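Local atomic coordinates of CaaX farnesyltransferase beta subunit Ram1 (PDB entry 4L9P), a protein that forms, with an alpha subunit, the zinc-dependent farnesyltransferase that probably moves a farnesyl group onto a cysteine near the C-terminus of target proteins, itself probably binding the peptide. Residues Arg294-Glu299 / Arg334-Ala339. Sequence-based numbering, arbitrary orientation.
Sequences RCQTYE and RYMNIA
The flat side-chain amide of Gln-296 has the sulfur of Met-336 over one face and the backbone of Asn-337 at its edge. Met-336 SD stands 3.9 Å from Gln-296 CD, nearly all of that distance being height above the amide plane. At the edge, Gln-296 forms a two-bond, side-chain-to-backbone bridge within the alpha-alpha toroid of the prenyltransferase beta subunit, joining the loop that follows helix 288-293 to the junction between helices 328-335 and 338-346. Asn-337 N donates to Gln-296 OE1 over 2.8 Å at a nearly straight 172°; the N-H lies in the plane of the side-chain carbonyl and points at one of the lone pairs of OE1. Gln-296 NE2 returns a bond of 3.1 Å to Asn-337 O; this acceptor stays close to the amide plane, although the donor is tilted 30° from the plane of the backbone carbonyl.

The amide is carried to the backbone of Asn-337 by a chain that stays extended beyond CG, which itself lies opposite the backbone N (chi1 -168°). Met-336 comes up alongside Gln-296 head to tail, its SD 3.8 Å from Gln-296 CB.

Each polar atom of the amide has a further partner: NE2 also donates to Gly-300 O, and OE1 accepts from Lys-230 NZ of the alpha subunit, which bonds Tyr-335 O as well. Two donors at OE1 and two acceptors at NE2 support the assigned flip of the amide, and the lysine charge would probably polarise its C=O further. Three of the four touching residues are buried, and the Lys-230 bonds place the contact at the alpha-subunit interface, away from the zinc site. At the start of helix 338-346, Asn-337 is the N-cap, its OD1 accepting a weak bond of 3.1 Å from Ala-339 N.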
loop_
_atom_site.group_PDB
_atom_site.type_symbol
_atom_site.label_atom_id
_atom_site.label_comp_id
_atom_site.label_asym_id
_atom_site.label_seq_id
_atom_site.Cartn_x
_atom_site.Cartn_y
_atom_site.Cartn_z
ATOM N N ARG B 294 5.235 -10.556 10.394
ATOM C CA ARG B 294 4.811 -11.713 9.624
ATOM C C ARG B 294 4.298 -11.339 8.223
ATOM O O ARG B 294 4.005 -12.258 7.415
ATOM C CB ARG B 294 3.714 -12.440 10.385
ATOM C CG ARG B 294 4.232 -13.094 11.708
ATOM C CD ARG B 294 3.295 -14.157 12.279
ATOM N NE ARG B 294 1.960 -13.634 12.383
ATOM C CZ ARG B 294 1.423 -13.044 13.462
ATOM N NH1 ARG B 294 2.124 -12.804 14.548
ATOM N NH2 ARG B 294 0.151 -12.648 13.413
ATOM N N CYS B 295 4.205 -10.020 7.916
ATOM C CA CYS B 295 3.830 -9.572 6.540
ATOM C C CYS B 295 5.057 -9.226 5.718
ATOM O O CYS B 295 4.915 -8.921 4.545
ATOM C CB CYS B 295 2.904 -8.347 6.621
ATOM S SG CYS B 295 1.266 -8.806 7.309
ATOM N N GLN B 296 6.275 -9.231 6.284
ATOM C CA GLN B 296 7.426 -9.086 5.409
ATOM C C GLN B 296 7.534 -10.328 4.491
ATOM O O GLN B 296 7.126 -11.444 4.895
ATOM C CB GLN B 296 8.713 -8.848 6.274
ATOM C CG GLN B 296 9.891 -8.394 5.357
ATOM C CD GLN B 296 11.098 -7.923 6.143
ATOM O OE1 GLN B 296 11.315 -8.269 7.334
ATOM N NE2 GLN B 296 11.892 -7.074 5.493
ATOM N N THR B 297 8.107 -10.178 3.291
ATOM C CA THR B 297 8.271 -11.294 2.412
ATOM C C THR B 297 9.741 -11.555 2.135
ATOM O O THR B 297 10.627 -10.754 2.490
ATOM C CB THR B 297 7.576 -11.102 1.051
ATOM O OG1 THR B 297 8.378 -10.316 0.154
ATOM C CG2 THR B 297 6.220 -10.408 1.217
ATOM N N TYR B 298 9.989 -12.669 1.464
ATOM C CA TYR B 298 11.373 -13.028 1.079
ATOM C C TYR B 298 12.020 -11.922 0.204
ATOM O O TYR B 298 13.266 -11.915 0.079
ATOM C CB TYR B 298 11.440 -14.395 0.355
ATOM C CG TYR B 298 10.784 -14.307 -1.033
ATOM C CD1 TYR B 298 9.368 -14.454 -1.190
ATOM C CD2 TYR B 298 11.581 -14.044 -2.191
ATOM C CE1 TYR B 298 8.803 -14.298 -2.422
ATOM C CE2 TYR B 298 11.010 -13.932 -3.446
ATOM C CZ TYR B 298 9.611 -14.023 -3.548
ATOM O OH TYR B 298 8.998 -13.909 -4.786
ATOM N N GLU B 299 11.196 -11.090 -0.475
ATOM C CA GLU B 299 11.791 -10.047 -1.292
ATOM C C GLU B 299 12.302 -8.867 -0.462
ATOM O O GLU B 299 13.101 -8.071 -0.987
ATOM C CB GLU B 299 10.745 -9.432 -2.231
ATOM C CG GLU B 299 10.252 -10.377 -3.306
ATOM C CD GLU B 299 9.453 -9.533 -4.317
ATOM O OE1 GLU B 299 10.088 -8.817 -5.122
ATOM O OE2 GLU B 299 8.192 -9.583 -4.314
ATOM N N ARG B 334 13.715 -3.904 14.759
ATOM C CA ARG B 334 13.365 -5.041 15.578
ATOM C C ARG B 334 12.412 -5.941 14.807
ATOM O O ARG B 334 12.544 -7.187 14.883
ATOM C CB ARG B 334 12.694 -4.572 16.838
ATOM C CG ARG B 334 12.190 -5.773 17.681
ATOM C CD ARG B 334 11.808 -5.409 19.105
ATOM N NE ARG B 334 11.295 -6.614 19.783
ATOM C CZ ARG B 334 10.758 -6.617 20.999
ATOM N NH1 ARG B 334 10.666 -5.471 21.661
ATOM N NH2 ARG B 334 10.292 -7.755 21.544
ATOM N N TYR B 335 11.440 -5.363 14.074
ATOM C CA TYR B 335 10.363 -6.180 13.490
ATOM C C TYR B 335 10.538 -6.423 11.985
ATOM O O TYR B 335 9.853 -7.287 11.435
ATOM C CB TYR B 335 8.980 -5.546 13.807
ATOM C CG TYR B 335 8.693 -5.628 15.291
ATOM C CD1 TYR B 335 8.318 -6.834 15.897
ATOM C CD2 TYR B 335 8.869 -4.502 16.108
ATOM C CE1 TYR B 335 8.130 -6.905 17.279
ATOM C CE2 TYR B 335 8.657 -4.542 17.493
ATOM C CZ TYR B 335 8.291 -5.754 18.049
ATOM O OH TYR B 335 8.081 -5.831 19.408
ATOM N N MET B 336 11.404 -5.666 11.319
ATOM C CA MET B 336 11.673 -5.895 9.914
ATOM C C MET B 336 13.143 -6.152 9.712
ATOM O O MET B 336 13.996 -5.580 10.412
ATOM C CB MET B 336 11.305 -4.628 9.090
ATOM C CG MET B 336 9.810 -4.306 9.198
ATOM S SD MET B 336 8.856 -5.610 8.275
ATOM C CE MET B 336 7.214 -5.219 8.869
ATOM N N ASN B 337 13.444 -7.001 8.730
ATOM C CA ASN B 337 14.816 -7.190 8.276
ATOM C C ASN B 337 15.140 -5.992 7.357
ATOM O O ASN B 337 14.703 -5.961 6.207
ATOM C CB ASN B 337 14.954 -8.518 7.515
ATOM C CG ASN B 337 16.395 -8.784 7.133
ATOM O OD1 ASN B 337 17.228 -7.936 7.329
ATOM N ND2 ASN B 337 16.689 -9.964 6.598
ATOM N N ILE B 338 15.879 -4.999 7.852
ATOM C CA ILE B 338 16.182 -3.829 7.049
ATOM C C ILE B 338 17.123 -4.181 5.889
ATOM O O ILE B 338 17.058 -3.548 4.829
ATOM C CB ILE B 338 16.667 -2.630 7.943
ATOM C CG1 ILE B 338 15.483 -2.168 8.805
ATOM C CG2 ILE B 338 17.123 -1.470 7.079
ATOM C CD1 ILE B 338 15.796 -1.130 9.856
ATOM N N ALA B 339 17.949 -5.220 6.047
ATOM C CA ALA B 339 18.859 -5.627 4.966
ATOM C C ALA B 339 18.209 -6.056 3.683
ATOM O O ALA B 339 18.822 -5.958 2.612
ATOM C CB ALA B 339 19.750 -6.813 5.464
#